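Local coordinates for protein delta (Bacillus subtilis, PDB 3ZH9) that probably opens the beta sliding clamp as the delta subunit of the ATP-driven clamp loader, so that the clamp can be placed on primed DNA, at residues Ala143-Ala148 and Val284-Val289; Glu150-Thr155 and His173-Val178. One frame throughout, in Å; residues are numbered along the deposited sequence.

Contact 1: residues Ala143-Ala148 and Val284-Val289; sequences AKELNA and VHPFRV. With SO4 (sulfate ion), chain E.
OE2 of Glu145 lies over one face of the His285 ring, 3.0 Å from ND1, but at too poor an angle for a hydrogen bond. Carboxylate and imidazole planes are turned 62° apart, and OE2 is hydrogen-bonded instead to a glycerol, probably from the crystallisation liquor. Two helix starts meet here. Asn147 is the N-cap of helix 148-160, its OD1 taking the backbone N of Glu150, and His285 holds the N-cap position of helix 286-296. The first of these follows strand 139-142, at the edge of the parallel sheet of the P-loop-related part; the second belongs to the C-terminal helical part. Besides the histidine, Glu145 meets the proline ring at about a right angle, Glu145 CD lying 3.5 Å from Pro286 CD. One water joins the two backbones. It donates to Leu146 O at 2.8 Å, accepts from Phe287 N at 3.1 Å and gives a weak bond to His285 ND1. Chi1 of -177° sets Phe287 CG anti to the backbone N; further out on the ring, CE2 stands 3.9 Å from Ala148 CA. An alanine in place of His285 would probably leave Glu145 CG and OE2 without the ring they lie against and the water without its weak third partner. His285 N donates to O1 of a sulfate, probably also from the liquor (3.1 Å, 157°), and, less straight, to O4; the helix dipole and first backbone N-H groups would probably favour an anion here. Arg288 NH1 adds a weak bond to O2, while sulfate O3 lies in the imidazole plane, 3.2 Å from His285 CD2.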
# COMPACT_ATOMS: atom_id res chain seq x y z
N ALA A 143 3.90 7.33 -7.25
CA ALA A 143 3.96 6.08 -6.47
C ALA A 143 2.81 5.16 -6.88
O ALA A 143 1.77 5.12 -6.21
CB ALA A 143 3.92 6.37 -4.98
N LYS A 144 2.99 4.43 -7.96
CA LYS A 144 1.89 3.61 -8.45
C LYS A 144 1.82 2.25 -7.76
O LYS A 144 2.80 1.78 -7.18
CB LYS A 144 1.91 3.47 -9.97
CG LYS A 144 3.02 2.63 -10.53
CD LYS A 144 2.75 2.34 -12.00
CE LYS A 144 3.86 1.53 -12.62
NZ LYS A 144 3.49 1.05 -13.98
N GLU A 145 0.65 1.63 -7.82
CA GLU A 145 0.49 0.29 -7.32
C GLU A 145 1.13 -0.67 -8.31
O GLU A 145 0.95 -0.55 -9.51
CB GLU A 145 -0.98 -0.03 -7.12
CG GLU A 145 -1.60 0.74 -5.99
CD GLU A 145 -3.09 0.53 -5.94
OE1 GLU A 145 -3.76 0.81 -6.96
OE2 GLU A 145 -3.58 0.08 -4.88
N LEU A 146 1.91 -1.61 -7.80
CA LEU A 146 2.72 -2.46 -8.65
C LEU A 146 2.08 -3.83 -8.81
O LEU A 146 1.33 -4.29 -7.96
CB LEU A 146 4.13 -2.61 -8.07
CG LEU A 146 4.85 -1.32 -7.70
CD1 LEU A 146 6.21 -1.63 -7.12
CD2 LEU A 146 4.96 -0.38 -8.93
N ASN A 147 2.38 -4.45 -9.95
CA ASN A 147 2.05 -5.85 -10.13
C ASN A 147 3.21 -6.67 -9.62
O ASN A 147 4.24 -6.13 -9.18
CB ASN A 147 1.76 -6.16 -11.60
CG ASN A 147 2.92 -5.79 -12.52
OD1 ASN A 147 4.09 -5.85 -12.13
ND2 ASN A 147 2.59 -5.42 -13.76
N ALA A 148 3.05 -7.98 -9.70
CA ALA A 148 4.05 -8.92 -9.19
C ALA A 148 5.45 -8.59 -9.69
O ALA A 148 6.39 -8.47 -8.89
CB ALA A 148 3.66 -10.35 -9.56
N VAL A 284 -8.74 -2.42 -3.34
CA VAL A 284 -7.79 -3.45 -2.92
C VAL A 284 -6.58 -3.38 -3.84
O VAL A 284 -6.72 -3.09 -5.03
CB VAL A 284 -8.41 -4.88 -2.98
CG1 VAL A 284 -7.34 -5.94 -2.71
CG2 VAL A 284 -9.53 -5.02 -1.98
N HIS A 285 -5.39 -3.60 -3.30
CA HIS A 285 -4.18 -3.58 -4.12
C HIS A 285 -4.28 -4.63 -5.23
O HIS A 285 -4.66 -5.77 -4.98
CB HIS A 285 -2.92 -3.81 -3.28
CG HIS A 285 -2.38 -2.56 -2.67
ND1 HIS A 285 -1.61 -1.65 -3.37
CD2 HIS A 285 -2.48 -2.06 -1.41
CE1 HIS A 285 -1.28 -0.65 -2.58
NE2 HIS A 285 -1.79 -0.87 -1.39
N PRO A 286 -3.93 -4.23 -6.46
CA PRO A 286 -3.97 -5.08 -7.66
C PRO A 286 -3.21 -6.40 -7.47
O PRO A 286 -3.59 -7.41 -8.05
CB PRO A 286 -3.27 -4.22 -8.72
CG PRO A 286 -3.44 -2.82 -8.24
CD PRO A 286 -3.39 -2.89 -6.75
N PHE A 287 -2.13 -6.38 -6.69
CA PHE A 287 -1.36 -7.59 -6.42
C PHE A 287 -2.25 -8.66 -5.79
O PHE A 287 -2.21 -9.84 -6.18
CB PHE A 287 -0.19 -7.28 -5.48
CG PHE A 287 0.70 -8.46 -5.21
CD1 PHE A 287 0.31 -9.46 -4.34
CD2 PHE A 287 1.95 -8.56 -5.83
CE1 PHE A 287 1.13 -10.55 -4.10
CE2 PHE A 287 2.77 -9.63 -5.59
CZ PHE A 287 2.36 -10.63 -4.72
N ARG A 288 -3.05 -8.24 -4.81
CA ARG A 288 -3.95 -9.14 -4.10
C ARG A 288 -5.21 -9.47 -4.94
O ARG A 288 -5.77 -10.58 -4.87
CB ARG A 288 -4.30 -8.55 -2.72
CG ARG A 288 -5.23 -9.41 -1.90
CD ARG A 288 -5.00 -9.29 -0.38
NE ARG A 288 -5.95 -10.14 0.34
CZ ARG A 288 -7.02 -9.69 0.99
NH1 ARG A 288 -7.27 -8.39 1.03
NH2 ARG A 288 -7.84 -10.55 1.60
N VAL A 289 -5.63 -8.52 -5.77
CA VAL A 289 -6.75 -8.79 -6.68
C VAL A 289 -6.37 -9.87 -7.70
O VAL A 289 -7.17 -10.76 -8.00
CB VAL A 289 -7.22 -7.52 -7.39
CG1 VAL A 289 -8.15 -7.87 -8.55
CG2 VAL A 289 -7.90 -6.55 -6.40
S SO4 E . -4.96 -4.79 0.20
O1 SO4 E . -5.96 -3.82 -0.25
O2 SO4 E . -5.55 -5.65 1.23
O3 SO4 E . -3.81 -4.09 0.74
O4 SO4 E . -4.53 -5.61 -0.94
O HOH W 1 -0.44 -3.91 -5.76

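Contact 2: residues Glu150-Thr155 and His173-Val178; sequences ETTDFT and HLVLLV
Thr151 O is gripped twice from within its own helix: Thr155 N and Thr155 OG1 approach from opposite faces of the carbonyl plane, the hydroxyl donating over 2.8 Å from a position tilted 29° out of that plane. Chi1 of -54° puts Thr155 OG1 beside its own backbone N, close to the preceding turn, and the bond satisfies a buried hydroxyl whose oxygen lies against hydrocarbon. That hydrocarbon is Val175, whose CG2 lies 3.4 Å from Thr155 OG1. The same methyl also meets Thr151 CG2 at 3.7 Å, so the valine spans one turn of the opposing helix, and its other branch, Val175 CG1, lies 3.8 Å from Thr151 CG2. Thr151 turns its methyl to the valine while its OG1 is hydrogen-bonded to Asn147 O. One turn further on, the methyl of Thr155 meets Leu174, CG2 to CD2 at 3.9 Å. Small threonine methyls against branched aliphatics make this a buried helix-helix packing, with the segment axes 9.8 Å apart at closest approach and their directions 115° apart. The pair belongs to a helical group consistent with the lid domain of AAA+-type clamp-loader subunits. Ala171 of helix 168-177 lies beside Thr152 and Thr155, and helix 182-195 closes the junction, Ile185 against both Thr151 and Thr155 and Ile189 against Leu174; strand 165-166 runs between the two packed helices in sequence and pairs with strand 201-202.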
# COMPACT_ATOMS: atom_id res chain seq x y z
N GLU A 150 6.71 -5.86 -11.16
CA GLU A 150 7.17 -4.53 -10.75
C GLU A 150 7.59 -4.56 -9.29
O GLU A 150 8.54 -3.87 -8.89
CB GLU A 150 6.06 -3.49 -10.96
CG GLU A 150 5.74 -3.22 -12.43
CD GLU A 150 4.43 -2.47 -12.63
OE1 GLU A 150 3.47 -2.71 -11.86
OE2 GLU A 150 4.36 -1.65 -13.56
N THR A 151 6.88 -5.36 -8.50
CA THR A 151 7.15 -5.45 -7.07
C THR A 151 8.52 -6.06 -6.82
O THR A 151 9.24 -5.63 -5.92
CB THR A 151 6.03 -6.21 -6.33
OG1 THR A 151 4.78 -5.54 -6.55
CG2 THR A 151 6.29 -6.23 -4.84
N THR A 152 8.91 -7.04 -7.63
CA THR A 152 10.26 -7.60 -7.57
C THR A 152 11.35 -6.56 -7.88
O THR A 152 12.33 -6.44 -7.14
CB THR A 152 10.40 -8.82 -8.49
OG1 THR A 152 9.49 -9.83 -8.06
CG2 THR A 152 11.82 -9.38 -8.42
N ASP A 153 11.21 -5.81 -8.96
CA ASP A 153 12.19 -4.76 -9.28
C ASP A 153 12.26 -3.72 -8.16
O ASP A 153 13.33 -3.27 -7.78
CB ASP A 153 11.88 -4.08 -10.62
CG ASP A 153 11.96 -5.03 -11.80
OD1 ASP A 153 12.45 -6.16 -11.62
OD2 ASP A 153 11.55 -4.63 -12.91
N PHE A 154 11.11 -3.31 -7.65
CA PHE A 154 11.10 -2.39 -6.53
C PHE A 154 11.94 -2.91 -5.36
O PHE A 154 12.71 -2.16 -4.76
CB PHE A 154 9.67 -2.13 -6.07
CG PHE A 154 9.59 -1.48 -4.73
CD1 PHE A 154 9.59 -0.11 -4.61
CD2 PHE A 154 9.49 -2.26 -3.57
CE1 PHE A 154 9.50 0.49 -3.36
CE2 PHE A 154 9.40 -1.67 -2.33
CZ PHE A 154 9.41 -0.28 -2.23
N THR A 155 11.77 -4.19 -5.03
CA THR A 155 12.52 -4.84 -3.95
C THR A 155 14.02 -4.86 -4.23
O THR A 155 14.83 -4.56 -3.35
CB THR A 155 12.03 -6.29 -3.75
OG1 THR A 155 10.61 -6.29 -3.57
CG2 THR A 155 12.69 -6.95 -2.54
N HIS A 173 11.05 -14.36 -3.68
CA HIS A 173 10.60 -15.13 -2.53
C HIS A 173 10.13 -14.21 -1.40
O HIS A 173 9.13 -14.49 -0.74
CB HIS A 173 11.70 -16.05 -2.02
CG HIS A 173 11.18 -17.11 -1.10
ND1 HIS A 173 11.57 -17.20 0.22
CD2 HIS A 173 10.27 -18.09 -1.29
CE1 HIS A 173 10.94 -18.21 0.80
NE2 HIS A 173 10.15 -18.76 -0.10
N LEU A 174 10.84 -13.12 -1.19
CA LEU A 174 10.47 -12.14 -0.18
C LEU A 174 9.08 -11.59 -0.48
O LEU A 174 8.21 -11.53 0.39
CB LEU A 174 11.50 -11.00 -0.14
CG LEU A 174 11.06 -9.85 0.78
CD1 LEU A 174 10.72 -10.39 2.16
CD2 LEU A 174 12.15 -8.82 0.88
N VAL A 175 8.88 -11.18 -1.72
CA VAL A 175 7.60 -10.66 -2.17
C VAL A 175 6.46 -11.67 -1.96
O VAL A 175 5.36 -11.31 -1.54
CB VAL A 175 7.69 -10.20 -3.64
CG1 VAL A 175 6.28 -9.95 -4.26
CG2 VAL A 175 8.57 -8.98 -3.75
N LEU A 176 6.72 -12.93 -2.25
CA LEU A 176 5.76 -14.00 -1.98
C LEU A 176 5.39 -14.08 -0.49
O LEU A 176 4.22 -14.22 -0.13
CB LEU A 176 6.34 -15.34 -2.43
CG LEU A 176 5.56 -16.60 -2.02
CD1 LEU A 176 4.40 -16.83 -2.96
CD2 LEU A 176 6.46 -17.83 -2.02
N LEU A 177 6.41 -14.03 0.37
CA LEU A 177 6.23 -14.26 1.80
C LEU A 177 5.36 -13.20 2.44
O LEU A 177 4.61 -13.47 3.37
CB LEU A 177 7.59 -14.31 2.51
CG LEU A 177 8.45 -15.56 2.31
CD1 LEU A 177 9.85 -15.34 2.88
CD2 LEU A 177 7.80 -16.80 2.92
N VAL A 178 5.48 -11.96 1.97
CA VAL A 178 4.74 -10.89 2.61
C VAL A 178 3.53 -10.50 1.78
O VAL A 178 2.91 -9.46 2.01
CB VAL A 178 5.64 -9.66 2.90
CG1 VAL A 178 6.80 -10.09 3.82
CG2 VAL A 178 6.15 -9.03 1.61

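In the fold
Helix 148-160 serves both contacts: contact 1 meets its first residue and the loop before it, contact 2 its next turns. Contact 1 is a surface junction to a remote part of the sequence, joined by a bridging water, a carboxylate oxygen over an imidazole and the Phe287 ring against Ala148. Contact 2 is a buried, aliphatic packing of helices close in sequence, where the hydroxyls of Thr151 and Thr155 bond to carbonyls one turn back in their own helix or its N-cap. The two touch directly. Lys144 NZ and Glu150 OE2 form a salt bridge, Leu146 packs on Thr151 and Phe154, and Phe287 CE2 comes up to Val175 CG1, carrying helix 286-296 onto helix 168-177 as well.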